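Local structure of putative uncharacterized protein (Ustilago maydis, 4GNX) at a contact of chain A with DNA, the interface of chains B and A and the interface of chains C and B. The protein binds single-stranded DNA through OB-fold domains as the large subunit of the heterotrimeric Replication protein A. Sequence-based numbering; all coordinates share one arbitrary frame. Chains: chain A, Putative uncharacterized protein; chain B, Putative uncharacterized protein; chain C, Putative uncharacterized protein.

Contact 1: a contact of chain A with DNA. Residues chain A 153-155, 160. With nucleotides of chain D.
An OB fold of chain A, within the Replication protein A OB domain, meets two consecutive unpaired thymine nucleotides here through the loop after strand 149-152 and through strand 159-168. A:Ser153 and A:Val160 carry the contact. The beta-carbon of A:Ser153 lies 3.4 Å from OP1 of the DT7 phosphate, and the same CB is 3.5 Å from O3' of DT6, so it packs against the linkage joining the two nucleotides. Its hydroxyl OG stands between the backbone N and the carbonyl carbon (chi1 51°), and it is the methylene that touches the DNA. The methyl CB of A:Ala155 approaches the same OP1 at 3.9 Å. A:Val160 works on the base of DT6: both methyl groups are directed at the O2 carbonyl, CG2 lying 3.6 Å from O2. CG1, anti to the backbone N (chi1 -161°), also reaches the ring, 3.8 Å from C2. No nitrogen or oxygen of this patch comes within bonding reach of the DNA, and the summed buried protein surface is 79 Å². In this patch, packing on the sugar-phosphate backbone and base without polar bonds suggests little sequence reading; the patch probably helps guide the strand along the OB fold, as suits a general single-stranded DNA binder.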
loop_
_atom_site.group_PDB
_atom_site.type_symbol
_atom_site.label_atom_id
_atom_site.label_comp_id
_atom_site.label_asym_id
_atom_site.label_seq_id
_atom_site.Cartn_x
_atom_site.Cartn_y
_atom_site.Cartn_z
ATOM N N SER A 153 -10.233 -19.801 1.837
ATOM C CA SER A 153 -9.737 -18.588 1.219
ATOM C C SER A 153 -8.595 -18.956 0.296
ATOM O O SER A 153 -7.689 -19.694 0.692
ATOM C CB SER A 153 -9.254 -17.597 2.278
ATOM O OG SER A 153 -8.356 -18.218 3.175
ATOM N N LYS A 154 -8.660 -18.459 -0.938
ATOM C CA LYS A 154 -7.590 -18.645 -1.915
ATOM C C LYS A 154 -6.296 -18.014 -1.398
ATOM O O LYS A 154 -5.203 -18.556 -1.603
ATOM C CB LYS A 154 -7.990 -18.066 -3.279
ATOM C CG LYS A 154 -8.626 -19.084 -4.220
ATOM C CD LYS A 154 -9.279 -18.434 -5.436
ATOM C CE LYS A 154 -9.543 -19.468 -6.527
ATOM N NZ LYS A 154 -10.352 -18.940 -7.663
ATOM N N ALA A 155 -6.447 -16.884 -0.705
ATOM C CA ALA A 155 -5.339 -16.200 -0.040
ATOM C C ALA A 155 -4.514 -17.163 0.830
ATOM O O ALA A 155 -3.360 -17.452 0.522
ATOM C CB ALA A 155 -5.867 -15.025 0.786
ATOM N N VAL A 160 -12.563 -21.421 6.456
ATOM C CA VAL A 160 -13.016 -20.302 7.299
ATOM C C VAL A 160 -14.527 -20.285 7.533
ATOM O O VAL A 160 -15.310 -20.360 6.583
ATOM C CB VAL A 160 -12.616 -18.922 6.726
ATOM C CG1 VAL A 160 -12.692 -17.867 7.820
ATOM C CG2 VAL A 160 -11.222 -18.941 6.113
ATOM P P DT D 6 -9.273 -9.186 5.962
ATOM O OP1 DT D 6 -8.475 -8.339 5.040
ATOM O OP2 DT D 6 -10.515 -8.634 6.567
ATOM O "O5'" DT D 6 -9.632 -10.534 5.191
ATOM C "C5'" DT D 6 -8.691 -11.145 4.281
ATOM C "C4'" DT D 6 -8.872 -12.647 4.235
ATOM O "O4'" DT D 6 -8.791 -13.212 5.565
ATOM C "C3'" DT D 6 -10.193 -13.130 3.636
ATOM O "O3'" DT D 6 -9.934 -14.155 2.675
ATOM C "C2'" DT D 6 -10.992 -13.621 4.832
ATOM C "C1'" DT D 6 -9.938 -13.993 5.864
ATOM N N1 DT D 6 -10.330 -13.702 7.263
ATOM C C2 DT D 6 -10.466 -14.747 8.150
ATOM O O2 DT D 6 -10.285 -15.914 7.841
ATOM N N3 DT D 6 -10.827 -14.375 9.421
ATOM C C4 DT D 6 -11.058 -13.093 9.883
ATOM O O4 DT D 6 -11.379 -12.914 11.055
ATOM C C5 DT D 6 -10.891 -12.046 8.902
ATOM C C7 DT D 6 -11.113 -10.625 9.311
ATOM C C6 DT D 6 -10.542 -12.399 7.658
ATOM P P DT D 7 -10.309 -13.839 1.158
ATOM O OP1 DT D 7 -9.717 -14.880 0.280
ATOM O OP2 DT D 7 -9.987 -12.409 0.916
ATOM O "O5'" DT D 7 -11.892 -14.023 1.188
ATOM C "C5'" DT D 7 -12.486 -15.278 1.581
ATOM C "C4'" DT D 7 -13.986 -15.248 1.389
ATOM O "O4'" DT D 7 -14.587 -14.292 2.291
ATOM C "C3'" DT D 7 -14.470 -14.853 -0.003
ATOM O "O3'" DT D 7 -15.678 -15.567 -0.267
ATOM C "C2'" DT D 7 -14.736 -13.363 0.132
ATOM C "C1'" DT D 7 -15.245 -13.263 1.561
ATOM N N1 DT D 7 -14.989 -11.989 2.261
ATOM C C2 DT D 7 -16.039 -11.422 2.947
ATOM O O2 DT D 7 -17.159 -11.900 2.961
ATOM N N3 DT D 7 -15.728 -10.264 3.614
ATOM C C4 DT D 7 -14.496 -9.641 3.678
ATOM O O4 DT D 7 -14.370 -8.601 4.317
ATOM C C5 DT D 7 -13.439 -10.293 2.941
ATOM C C7 DT D 7 -12.074 -9.680 2.939
ATOM C C6 DT D 7 -13.731 -11.425 2.286
#

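Contact 2: the interface of chains B and A. Residues chain B 125, 129, 132-133; chain A 436, 439-440, 443.
The side-chain amide NE2 of B:Gln133 donates a hydrogen bond to the phenol OH of A:Tyr443, 3.3 Å away and nearly straight (173° at H). The acceptor lies in the amide plane, whereas the amide and the phenol ring are turned 87° apart, so the amide meets the hydroxyl tip with its plane almost perpendicular to the ring. The contact belongs to the helical trimerisation core of Replication protein A, where helix 117-135 of chain B packs against helix 429-441 of chain A and the residues that follow it. B:Leu132 covers one face of the A:Tyr443 ring: its CB sits 4.1 Å above the ring plane, over the centre, while its methyl CD1 is 3.6 Å from ring atom CD1. The two side chains run past each other in opposite directions, and chain B hides 71 Å² of A:Tyr443. Farther along, B:His129 has CG anti to the backbone N (chi1 -175°), which turns its imidazole toward chain A. Methyl CD2 of A:Leu436 reaches B:His129 CB at 3.5 Å, the side chains crossing near a right angle, and A:Ala439 CB lies 3.9 Å from the imidazole CE1. Beyond them, B:Leu125 CD2 meets A:Ile440 CD1 at 3.7 Å, these two side chains also crossing nearly perpendicular.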
loop_
_atom_site.group_PDB
_atom_site.type_symbol
_atom_site.label_atom_id
_atom_site.label_comp_id
_atom_site.label_asym_id
_atom_site.label_seq_id
_atom_site.Cartn_x
_atom_site.Cartn_y
_atom_site.Cartn_z
ATOM N N LEU B 125 10.716 4.304 0.336
ATOM C CA LEU B 125 9.829 3.446 1.107
ATOM C C LEU B 125 9.605 2.133 0.398
ATOM O O LEU B 125 9.418 1.092 1.026
ATOM C CB LEU B 125 8.504 4.145 1.387
ATOM C CG LEU B 125 8.612 5.423 2.232
ATOM C CD1 LEU B 125 7.258 6.087 2.413
ATOM C CD2 LEU B 125 9.239 5.149 3.592
ATOM N N HIS B 129 10.219 -1.362 2.004
ATOM C CA HIS B 129 9.151 -2.352 1.997
ATOM C C HIS B 129 9.549 -3.617 1.293
ATOM O O HIS B 129 9.339 -4.713 1.810
ATOM C CB HIS B 129 7.866 -1.768 1.407
ATOM C CG HIS B 129 6.701 -2.702 1.494
ATOM N ND1 HIS B 129 6.091 -2.982 2.655
ATOM C CD2 HIS B 129 6.083 -3.469 0.530
ATOM C CE1 HIS B 129 5.113 -3.877 2.450
ATOM N NE2 HIS B 129 5.113 -4.184 1.152
ATOM N N LEU B 132 12.089 -5.535 3.354
ATOM C CA LEU B 132 11.415 -6.150 4.472
ATOM C C LEU B 132 10.669 -7.406 4.099
ATOM O O LEU B 132 10.579 -8.322 4.888
ATOM C CB LEU B 132 10.460 -5.176 5.116
ATOM C CG LEU B 132 11.124 -4.225 6.099
ATOM C CD1 LEU B 132 10.147 -3.122 6.483
ATOM C CD2 LEU B 132 11.623 -4.995 7.321
ATOM N N GLN B 133 10.139 -7.461 2.891
ATOM C CA GLN B 133 9.316 -8.590 2.504
ATOM C C GLN B 133 10.114 -9.810 2.062
ATOM O O GLN B 133 9.640 -10.944 2.203
ATOM C CB GLN B 133 8.309 -8.167 1.457
ATOM C CG GLN B 133 7.269 -7.235 2.038
ATOM C CD GLN B 133 5.878 -7.644 1.628
ATOM O OE1 GLN B 133 5.568 -7.730 0.434
ATOM N NE2 GLN B 133 5.029 -7.917 2.612
ATOM N N LEU A 436 2.582 2.911 2.356
ATOM C CA LEU A 436 3.858 2.288 2.655
ATOM C C LEU A 436 4.408 2.612 4.046
ATOM O O LEU A 436 4.985 1.730 4.690
ATOM C CB LEU A 436 4.903 2.644 1.593
ATOM C CG LEU A 436 4.856 1.864 0.275
ATOM C CD1 LEU A 436 5.736 2.458 -0.822
ATOM C CD2 LEU A 436 5.285 0.458 0.600
ATOM N N ALA A 439 2.656 0.457 6.318
ATOM C CA ALA A 439 3.062 -0.920 6.112
ATOM C C ALA A 439 4.385 -1.178 6.828
ATOM O O ALA A 439 4.520 -2.140 7.560
ATOM C CB ALA A 439 3.155 -1.227 4.625
ATOM N N ILE A 440 5.339 -0.275 6.633
ATOM C CA ILE A 440 6.667 -0.339 7.258
ATOM C C ILE A 440 6.673 -0.268 8.804
ATOM O O ILE A 440 7.315 -1.100 9.475
ATOM C CB ILE A 440 7.611 0.722 6.648
ATOM C CG1 ILE A 440 7.808 0.458 5.150
ATOM C CG2 ILE A 440 8.946 0.719 7.361
ATOM C CD1 ILE A 440 8.416 1.595 4.369
ATOM N N TYR A 443 6.635 -3.381 10.781
ATOM C CA TYR A 443 7.870 -4.121 10.983
ATOM C C TYR A 443 8.802 -3.427 11.984
ATOM O O TYR A 443 9.870 -3.941 12.294
ATOM C CB TYR A 443 8.632 -4.253 9.661
ATOM C CG TYR A 443 7.954 -5.090 8.608
ATOM C CD1 TYR A 443 7.070 -4.507 7.684
ATOM C CD2 TYR A 443 8.207 -6.465 8.512
ATOM C CE1 TYR A 443 6.449 -5.275 6.703
ATOM C CE2 TYR A 443 7.590 -7.236 7.540
ATOM C CZ TYR A 443 6.711 -6.639 6.640
ATOM O OH TYR A 443 6.086 -7.397 5.671
#

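Contact 3: the interface of chains C and B. Residues chain C 2, 4-5, 109-112; chain B 15, 62-63.
B:Arg15 starts with CG anti to the backbone N (chi1 -164°) and then bends at chi2 and chi3 (92° and -107°), bringing its guanidinium up to C:Pro4 and C:Asp112, with its CD methylene beside C:Ser111 O. The aliphatic stretch runs beside carbonyl oxygens of chain C: CB is 3.4 Å from C:Leu109 O and CD 3.3 Å from C:Ser111 O. The carboxylate OD1 of C:Asp112 lies over the centre of the guanidinium face, 3.7 Å from NH1; this salt bridge is long, comes from above the plane and involves a poorly ordered residue, so it is weak evidence for specific pairing. C:Pro4 crosses the arginine at about a right angle, its ring CG 3.7 Å from NH1. Within chain B, the backbone N of B:Arg15 donates to the hydroxyl OG1 of B:Thr63 at 3.1 Å, tying the helix to the neighbouring loop. The other branch of B:Thr63, methyl CG2, meets C:Phe110 CD2 at 3.9 Å. Across the interface the backbone N of C:Thr5 donates to the carbonyl oxygen of B:Gly62 at 2.8 Å. The site thus joins helix 14-19 and the turn between strands 54-60 and 65-71 of chain B to the N-terminal segment of chain C and to its helix 107-110 with the residues just after it.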
loop_
_atom_site.group_PDB
_atom_site.type_symbol
_atom_site.label_atom_id
_atom_site.label_comp_id
_atom_site.label_asym_id
_atom_site.label_seq_id
_atom_site.Cartn_x
_atom_site.Cartn_y
_atom_site.Cartn_z
ATOM N N GLU C 2 32.217 8.118 -2.591
ATOM C CA GLU C 2 30.917 8.706 -2.346
ATOM C C GLU C 2 30.410 8.289 -0.988
ATOM O O GLU C 2 29.932 7.170 -0.809
ATOM C CB GLU C 2 29.900 8.369 -3.447
ATOM C CG GLU C 2 28.978 9.538 -3.743
ATOM C CD GLU C 2 29.742 10.765 -4.215
ATOM O OE1 GLU C 2 30.834 11.057 -3.646
ATOM O OE2 GLU C 2 29.247 11.438 -5.158
ATOM N N PRO C 4 27.702 8.460 1.814
ATOM C CA PRO C 4 26.278 8.700 1.904
ATOM C C PRO C 4 26.014 10.112 2.385
ATOM O O PRO C 4 26.788 10.642 3.174
ATOM C CB PRO C 4 25.828 7.677 2.946
ATOM C CG PRO C 4 26.743 6.520 2.704
ATOM C CD PRO C 4 28.072 7.131 2.338
ATOM N N THR C 5 24.937 10.709 1.876
ATOM C CA THR C 5 24.486 12.014 2.308
ATOM C C THR C 5 23.120 11.910 2.997
ATOM O O THR C 5 22.097 11.986 2.332
ATOM C CB THR C 5 24.458 12.981 1.113
ATOM O OG1 THR C 5 25.803 13.312 0.776
ATOM C CG2 THR C 5 23.750 14.275 1.456
ATOM N N LEU C 109 20.481 0.211 4.136
ATOM C CA LEU C 109 19.973 0.688 2.851
ATOM C C LEU C 109 20.385 2.107 2.510
ATOM O O LEU C 109 20.523 2.426 1.336
ATOM C CB LEU C 109 18.439 0.646 2.812
ATOM C CG LEU C 109 17.610 -0.617 3.014
ATOM C CD1 LEU C 109 16.496 -0.594 1.995
ATOM C CD2 LEU C 109 18.396 -1.896 2.849
ATOM N N PHE C 110 20.538 2.968 3.514
ATOM C CA PHE C 110 20.770 4.393 3.254
ATOM C C PHE C 110 22.151 4.916 3.666
ATOM O O PHE C 110 22.470 6.092 3.477
ATOM C CB PHE C 110 19.656 5.203 3.873
ATOM C CG PHE C 110 18.281 4.811 3.380
ATOM C CD1 PHE C 110 17.427 4.053 4.185
ATOM C CD2 PHE C 110 17.836 5.181 2.098
ATOM C CE1 PHE C 110 16.160 3.685 3.733
ATOM C CE2 PHE C 110 16.574 4.801 1.650
ATOM C CZ PHE C 110 15.735 4.061 2.464
ATOM N N SER C 111 23.001 4.021 4.169
ATOM C CA SER C 111 24.276 4.433 4.711
ATOM C C SER C 111 25.358 3.387 4.607
ATOM O O SER C 111 25.117 2.311 4.070
ATOM C CB SER C 111 24.091 4.830 6.156
ATOM O OG SER C 111 25.044 5.839 6.475
ATOM N N ASP C 112 26.544 3.706 5.132
ATOM C CA ASP C 112 27.702 2.788 5.169
ATOM C C ASP C 112 27.614 1.664 6.196
ATOM O O ASP C 112 28.520 1.476 7.011
ATOM C CB ASP C 112 28.985 3.579 5.418
ATOM C CG ASP C 112 29.552 4.168 4.149
ATOM O OD1 ASP C 112 29.238 3.597 3.078
ATOM O OD2 ASP C 112 30.302 5.180 4.217
ATOM N N ARG B 15 22.976 1.924 -2.758
ATOM C CA ARG B 15 23.755 1.184 -1.758
ATOM C C ARG B 15 23.561 -0.326 -1.827
ATOM O O ARG B 15 24.546 -1.099 -1.737
ATOM C CB ARG B 15 23.407 1.621 -0.361
ATOM C CG ARG B 15 24.426 1.189 0.676
ATOM C CD ARG B 15 25.442 2.307 0.825
ATOM N NE ARG B 15 26.738 1.999 0.228
ATOM C CZ ARG B 15 27.639 2.895 -0.154
ATOM N NH1 ARG B 15 27.406 4.201 -0.049
ATOM N NH2 ARG B 15 28.779 2.471 -0.668
ATOM N N GLY B 62 22.054 9.935 -2.718
ATOM C CA GLY B 62 22.325 10.150 -1.313
ATOM C C GLY B 62 22.801 8.913 -0.577
ATOM O O GLY B 62 23.162 8.996 0.609
ATOM N N THR B 63 22.801 7.763 -1.251
ATOM C CA THR B 63 23.240 6.544 -0.587
ATOM C C THR B 63 24.516 5.954 -1.195
ATOM O O THR B 63 25.209 5.144 -0.562
ATOM C CB THR B 63 22.125 5.477 -0.523
ATOM O OG1 THR B 63 22.124 4.675 -1.723
ATOM C CG2 THR B 63 20.773 6.121 -0.307
#

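The centres of contact 2 and contact 3 lie about 19 Å apart, and both belong to chain B, which bridges the other two subunits: its C-terminal helix serves contact 2, while its helix 14-19 and a turn between strands serve contact 3. Contact 1 is about 23 Å from contact 2 and 41 Å from contact 3, measured between C-alpha centres, and shares no residue with them. Chain A takes part in contacts 1 and 2 through separate regions, an OB fold on the DNA and its C-terminal helix 429-441 with the residues after it in assembly, so this DNA patch and this subunit interface are separate on chain A.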